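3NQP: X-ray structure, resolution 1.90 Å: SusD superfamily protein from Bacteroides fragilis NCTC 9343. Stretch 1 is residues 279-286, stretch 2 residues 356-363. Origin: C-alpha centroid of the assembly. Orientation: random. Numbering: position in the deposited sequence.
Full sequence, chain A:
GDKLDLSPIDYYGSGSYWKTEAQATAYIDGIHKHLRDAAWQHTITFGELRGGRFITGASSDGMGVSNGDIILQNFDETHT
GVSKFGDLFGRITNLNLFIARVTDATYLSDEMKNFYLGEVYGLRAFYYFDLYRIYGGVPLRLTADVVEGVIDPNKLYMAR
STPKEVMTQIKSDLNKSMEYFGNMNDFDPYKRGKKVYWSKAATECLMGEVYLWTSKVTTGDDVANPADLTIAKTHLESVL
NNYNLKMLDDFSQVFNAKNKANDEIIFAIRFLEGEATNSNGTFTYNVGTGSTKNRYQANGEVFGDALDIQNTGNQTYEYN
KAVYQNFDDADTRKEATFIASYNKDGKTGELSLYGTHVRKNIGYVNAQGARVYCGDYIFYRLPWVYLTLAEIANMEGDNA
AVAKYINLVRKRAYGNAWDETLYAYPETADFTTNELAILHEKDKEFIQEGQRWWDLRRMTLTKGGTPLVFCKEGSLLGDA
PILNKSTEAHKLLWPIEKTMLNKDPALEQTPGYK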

ATOM      1  N   SER A 279      -7.063 -12.698  -0.858  1.00  9.91           N
ATOM      2  CA  SER A 279      -6.318 -13.703  -0.103  1.00 13.54           C
ATOM      3  C   SER A 279      -6.010 -13.314   1.343  1.00  9.93           C
ATOM      4  O   SER A 279      -5.075 -13.849   1.925  1.00 13.24           O
ATOM      5  CB  SER A 279      -5.013 -13.964  -0.874  1.00 12.35           C
ATOM      6  OG  SER A 279      -5.326 -14.555  -2.139  1.00 12.03           O
ATOM      7  N   ASN A 280      -6.842 -12.468   1.961  1.00 12.86           N
ATOM      8  CA  ASN A 280      -6.614 -12.042   3.330  1.00 11.75           C
ATOM      9  C   ASN A 280      -6.741 -13.212   4.334  1.00 13.89           C
ATOM     10  O   ASN A 280      -6.222 -13.131   5.474  1.00 13.50           O
ATOM     11  CB  ASN A 280      -7.481 -10.826   3.714  1.00 10.42           C
ATOM     12  CG  ASN A 280      -6.980  -9.514   3.102  1.00 13.51           C
ATOM     13  OD1 ASN A 280      -5.960  -9.509   2.394  1.00 11.43           O
ATOM     14  ND2 ASN A 280      -7.719  -8.389   3.341  1.00  7.98           N
ATOM     15  N   GLY A 281      -7.341 -14.333   3.887  1.00 11.99           N
ATOM     16  CA  GLY A 281      -7.365 -15.574   4.705  1.00 10.08           C
ATOM     17  C   GLY A 281      -6.011 -16.191   4.987  1.00  9.17           C
ATOM     18  O   GLY A 281      -5.840 -17.001   5.931  1.00 10.60           O
ATOM     19  N   THR A 282      -5.027 -15.833   4.166  1.00 10.57           N
ATOM     20  CA  THR A 282      -3.663 -16.340   4.324  1.00 10.39           C
ATOM     21  C   THR A 282      -2.871 -15.724   5.464  1.00  8.85           C
ATOM     22  O   THR A 282      -1.743 -16.155   5.708  1.00  9.69           O
ATOM     23  CB  THR A 282      -2.812 -16.170   3.009  1.00  7.45           C
ATOM     24  OG1 THR A 282      -2.621 -14.795   2.724  1.00 11.77           O
ATOM     25  CG2 THR A 282      -3.506 -16.850   1.774  1.00 13.48           C
ATOM     26  N   PHE A 283      -3.410 -14.700   6.136  1.00  8.36           N
ATOM     27  CA  PHE A 283      -2.763 -14.122   7.331  1.00  9.36           C
ATOM     28  C   PHE A 283      -3.423 -14.659   8.616  1.00 11.96           C
ATOM     29  O   PHE A 283      -3.252 -14.054   9.679  1.00 11.77           O
ATOM     30  CB  PHE A 283      -2.888 -12.590   7.382  1.00  7.20           C
ATOM     31  CG  PHE A 283      -1.993 -11.848   6.423  1.00  8.10           C
ATOM     32  CD1 PHE A 283      -2.227 -11.871   5.067  1.00 10.31           C
ATOM     33  CD2 PHE A 283      -0.974 -11.029   6.903  1.00 11.21           C
ATOM     34  CE1 PHE A 283      -1.386 -11.146   4.201  1.00 11.25           C
ATOM     35  CE2 PHE A 283      -0.155 -10.302   6.046  1.00  8.44           C
ATOM     36  CZ  PHE A 283      -0.367 -10.354   4.714  1.00 13.99           C
ATOM     37  N   THR A 284      -4.211 -15.731   8.511  1.00 12.06           N
ATOM     38  CA  THR A 284      -5.010 -16.210   9.661  1.00  9.76           C
ATOM     39  C   THR A 284      -4.502 -17.538  10.258  1.00 14.06           C
ATOM     40  O   THR A 284      -3.408 -17.577  10.859  1.00 14.41           O
ATOM     41  CB  THR A 284      -6.510 -16.241   9.325  1.00 10.27           C
ATOM     42  OG1 THR A 284      -6.814 -17.236   8.331  1.00  7.83           O
ATOM     43  CG2 THR A 284      -6.953 -14.849   8.845  1.00  8.75           C
ATOM     44  N   TYR A 285      -5.288 -18.615  10.107  1.00 10.49           N
ATOM     45  CA  TYR A 285      -4.881 -19.923  10.539  1.00  7.84           C
ATOM     46  C   TYR A 285      -5.757 -20.955   9.764  1.00 12.63           C
ATOM     47  O   TYR A 285      -6.812 -20.618   9.172  1.00 10.48           O
ATOM     48  CB  TYR A 285      -5.033 -20.066  12.052  1.00  9.65           C
ATOM     49  CG  TYR A 285      -6.414 -19.658  12.487  1.00  9.36           C
ATOM     50  CD1 TYR A 285      -6.712 -18.320  12.725  1.00 12.24           C
ATOM     51  CD2 TYR A 285      -7.428 -20.588  12.611  1.00 11.41           C
ATOM     52  CE1 TYR A 285      -7.990 -17.913  13.091  1.00 14.73           C
ATOM     53  CE2 TYR A 285      -8.738 -20.178  12.999  1.00 12.81           C
ATOM     54  CZ  TYR A 285      -9.003 -18.849  13.216  1.00 14.50           C
ATOM     55  OH  TYR A 285     -10.282 -18.429  13.555  1.00 12.51           O
ATOM     56  N   ASN A 286      -5.278 -22.186   9.756  1.00 11.88           N
ATOM     57  CA  ASN A 286      -5.912 -23.301   9.082  1.00 11.99           C
ATOM     58  C   ASN A 286      -6.648 -24.148  10.127  1.00  9.61           C
ATOM     59  O   ASN A 286      -6.026 -24.926  10.828  1.00 12.15           O
ATOM     60  CB  ASN A 286      -4.804 -24.137   8.442  1.00 10.93           C
ATOM     61  CG  ASN A 286      -5.314 -25.174   7.453  1.00 15.57           C
ATOM     62  OD1 ASN A 286      -6.331 -25.808   7.668  1.00 14.32           O
ATOM     63  ND2 ASN A 286      -4.575 -25.357   6.359  1.00  8.69           N
ATOM     64  N   THR A 356       0.334 -14.234  15.984  1.00 11.60           N
ATOM     65  CA  THR A 356      -0.612 -13.191  15.763  1.00 10.85           C
ATOM     66  C   THR A 356      -1.209 -13.446  14.394  1.00 13.24           C
ATOM     67  O   THR A 356      -0.550 -14.016  13.536  1.00 11.90           O
ATOM     68  CB  THR A 356       0.062 -11.789  15.840  1.00  9.88           C
ATOM     69  OG1 THR A 356       1.045 -11.691  14.807  1.00  8.10           O
ATOM     70  CG2 THR A 356       0.701 -11.547  17.228  1.00  7.84           C
ATOM     71  N   HIS A 357      -2.441 -12.961  14.191  1.00 11.55           N
ATOM     72  CA  HIS A 357      -3.292 -13.335  13.081  1.00 10.81           C
ATOM     73  C   HIS A 357      -4.166 -12.122  12.696  1.00 10.43           C
ATOM     74  O   HIS A 357      -4.731 -11.453  13.559  1.00 12.17           O
ATOM     75  CB  HIS A 357      -4.153 -14.544  13.517  1.00 14.03           C
ATOM     76  CG  HIS A 357      -3.383 -15.603  14.245  1.00 11.16           C
ATOM     77  ND1 HIS A 357      -2.799 -16.669  13.598  1.00 12.28           N
ATOM     78  CD2 HIS A 357      -3.106 -15.767  15.568  1.00 15.20           C
ATOM     79  CE1 HIS A 357      -2.169 -17.428  14.488  1.00 14.96           C
ATOM     80  NE2 HIS A 357      -2.365 -16.916  15.693  1.00 10.44           N
ATOM     81  N   VAL A 358      -4.196 -11.773  11.408  1.00 11.28           N
ATOM     82  CA  VAL A 358      -4.708 -10.476  11.019  1.00  9.52           C
ATOM     83  C   VAL A 358      -6.184 -10.561  10.698  1.00  9.88           C
ATOM     84  O   VAL A 358      -6.598 -11.276   9.755  1.00 10.41           O
ATOM     85  CB  VAL A 358      -3.905  -9.878   9.798  1.00  5.32           C
ATOM     86  CG1 VAL A 358      -4.509  -8.530   9.378  1.00  9.18           C
ATOM     87  CG2 VAL A 358      -2.404  -9.709  10.191  1.00  8.94           C
ATOM     88  N   ARG A 359      -6.982  -9.822  11.482  1.00 10.00           N
ATOM     89  CA  ARG A 359      -8.414  -9.742  11.284  1.00 11.59           C
ATOM     90  C   ARG A 359      -8.883  -8.334  10.860  1.00 13.85           C
ATOM     91  O   ARG A 359     -10.075  -8.019  10.943  1.00 11.62           O
ATOM     92  CB  ARG A 359      -9.127 -10.166  12.573  1.00 12.12           C
ATOM     93  CG  ARG A 359      -8.767  -9.327  13.769  1.00 13.57           C
ATOM     94  CD  ARG A 359      -9.769  -9.574  14.912  1.00 11.70           C
ATOM     95  NE  ARG A 359      -9.148  -9.269  16.190  1.00 10.34           N
ATOM     96  CZ  ARG A 359      -9.562  -9.784  17.345  1.00 11.00           C
ATOM     97  NH1 ARG A 359     -10.604 -10.599  17.331  1.00 13.88           N
ATOM     98  NH2 ARG A 359      -8.933  -9.495  18.493  1.00  9.82           N
ATOM     99  N   LYS A 360      -7.942  -7.518  10.379  1.00 13.36           N
ATOM    100  CA  LYS A 360      -8.187  -6.123  10.019  1.00 11.80           C
ATOM    101  C   LYS A 360      -9.244  -5.955   8.955  1.00 13.29           C
ATOM    102  O   LYS A 360     -10.035  -5.014   9.032  1.00 12.04           O
ATOM    103  CB  LYS A 360      -6.892  -5.486   9.496  1.00 12.22           C
ATOM    104  CG  LYS A 360      -6.962  -3.947   9.336  1.00 10.23           C
ATOM    105  CD  LYS A 360      -5.574  -3.347   9.080  1.00 11.48           C
ATOM    106  CE  LYS A 360      -5.660  -1.859   8.747  1.00 10.84           C
ATOM    107  NZ  LYS A 360      -4.323  -1.228   8.757  1.00 10.95           N
ATOM    108  N   ASN A 361      -9.240  -6.841   7.961  1.00 11.45           N
ATOM    109  CA  ASN A 361      -9.993  -6.620   6.709  1.00 11.15           C
ATOM    110  C   ASN A 361     -10.349  -7.974   6.053  1.00 13.38           C
ATOM    111  O   ASN A 361     -10.017  -8.241   4.917  1.00 12.31           O
ATOM    112  CB  ASN A 361      -9.165  -5.705   5.788  1.00  9.17           C
ATOM    113  CG  ASN A 361      -9.901  -5.261   4.544  1.00 10.17           C
ATOM    114  OD1 ASN A 361     -11.121  -5.032   4.567  1.00 11.25           O
ATOM    115  ND2 ASN A 361      -9.143  -5.074   3.451  1.00  7.24           N
ATOM    116  N   ILE A 362     -10.966  -8.858   6.839  1.00 12.53           N
ATOM    117  CA  ILE A 362     -11.311 -10.226   6.391  1.00 13.85           C
ATOM    118  C   ILE A 362     -12.799 -10.381   6.029  1.00 15.06           C
ATOM    119  O   ILE A 362     -13.365 -11.488   6.078  1.00 11.77           O
ATOM    120  CB  ILE A 362     -10.820 -11.310   7.399  1.00 14.81           C
ATOM    121  CG1 ILE A 362     -11.375 -11.082   8.812  1.00 14.13           C
ATOM    122  CG2 ILE A 362      -9.285 -11.334   7.427  1.00 12.06           C
ATOM    123  CD1 ILE A 362     -11.414 -12.404   9.743  1.00 14.59           C
ATOM    124  N   GLY A 363     -13.439  -9.283   5.641  1.00 12.89           N
ATOM    125  CA  GLY A 363     -14.805  -9.376   5.034  1.00 15.01           C
ATOM    126  C   GLY A 363     -15.897  -9.725   6.047  1.00 14.49           C
ATOM    127  O   GLY A 363     -15.949  -9.124   7.108  1.00 12.92           O
TER
HETATM  128  O   HOH W   1      -5.975 -11.004   7.067  1.00  8.68           O
HETATM  129  O   HOH W   2      -6.441  -5.783   3.504  1.00  9.31           O

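A short 3-10 segment ending at Thr282 runs into a type I turn from Gly281 to Thr284 and meets the end of a strand, His357 to Val358, with the loop that follows it. The two stretches are joined by one backbone hydrogen bond, Val358 N to Phe283 O (3.0 Å); the other two direct hydrogen bonds are given by side chains.

Asn280, chi1 near -75° (m), points toward the second stretch, and its ND2 donates to Asn361 O at 2.8 Å and almost linearly. An amide suits this buried site: ND2 has a second hydrogen for a water shared with Asn361 ND2, while OD1 is satisfied elsewhere in the structure. Another water donates to Asn280 O and Val358 O, bridging two carbonyls that could not bond each other.

His357, in the m rotamer, brings ND1 within 2.9 Å of Thr284 O, near the ring plane, where its N-H must lie. Tyr285 directs its ring edge at the imidazole face, the planes nearly perpendicular. The p rotamer of Thr284 lets OG1 reach back to Gly281 O (2.6 Å), reinforcing the turn, and leaves methyl CG2 3.7 Å from Val358 O. Beta-branched Val358 packs its CB 3.8 Å from Phe283 CB, although the phenyl ring then leads away.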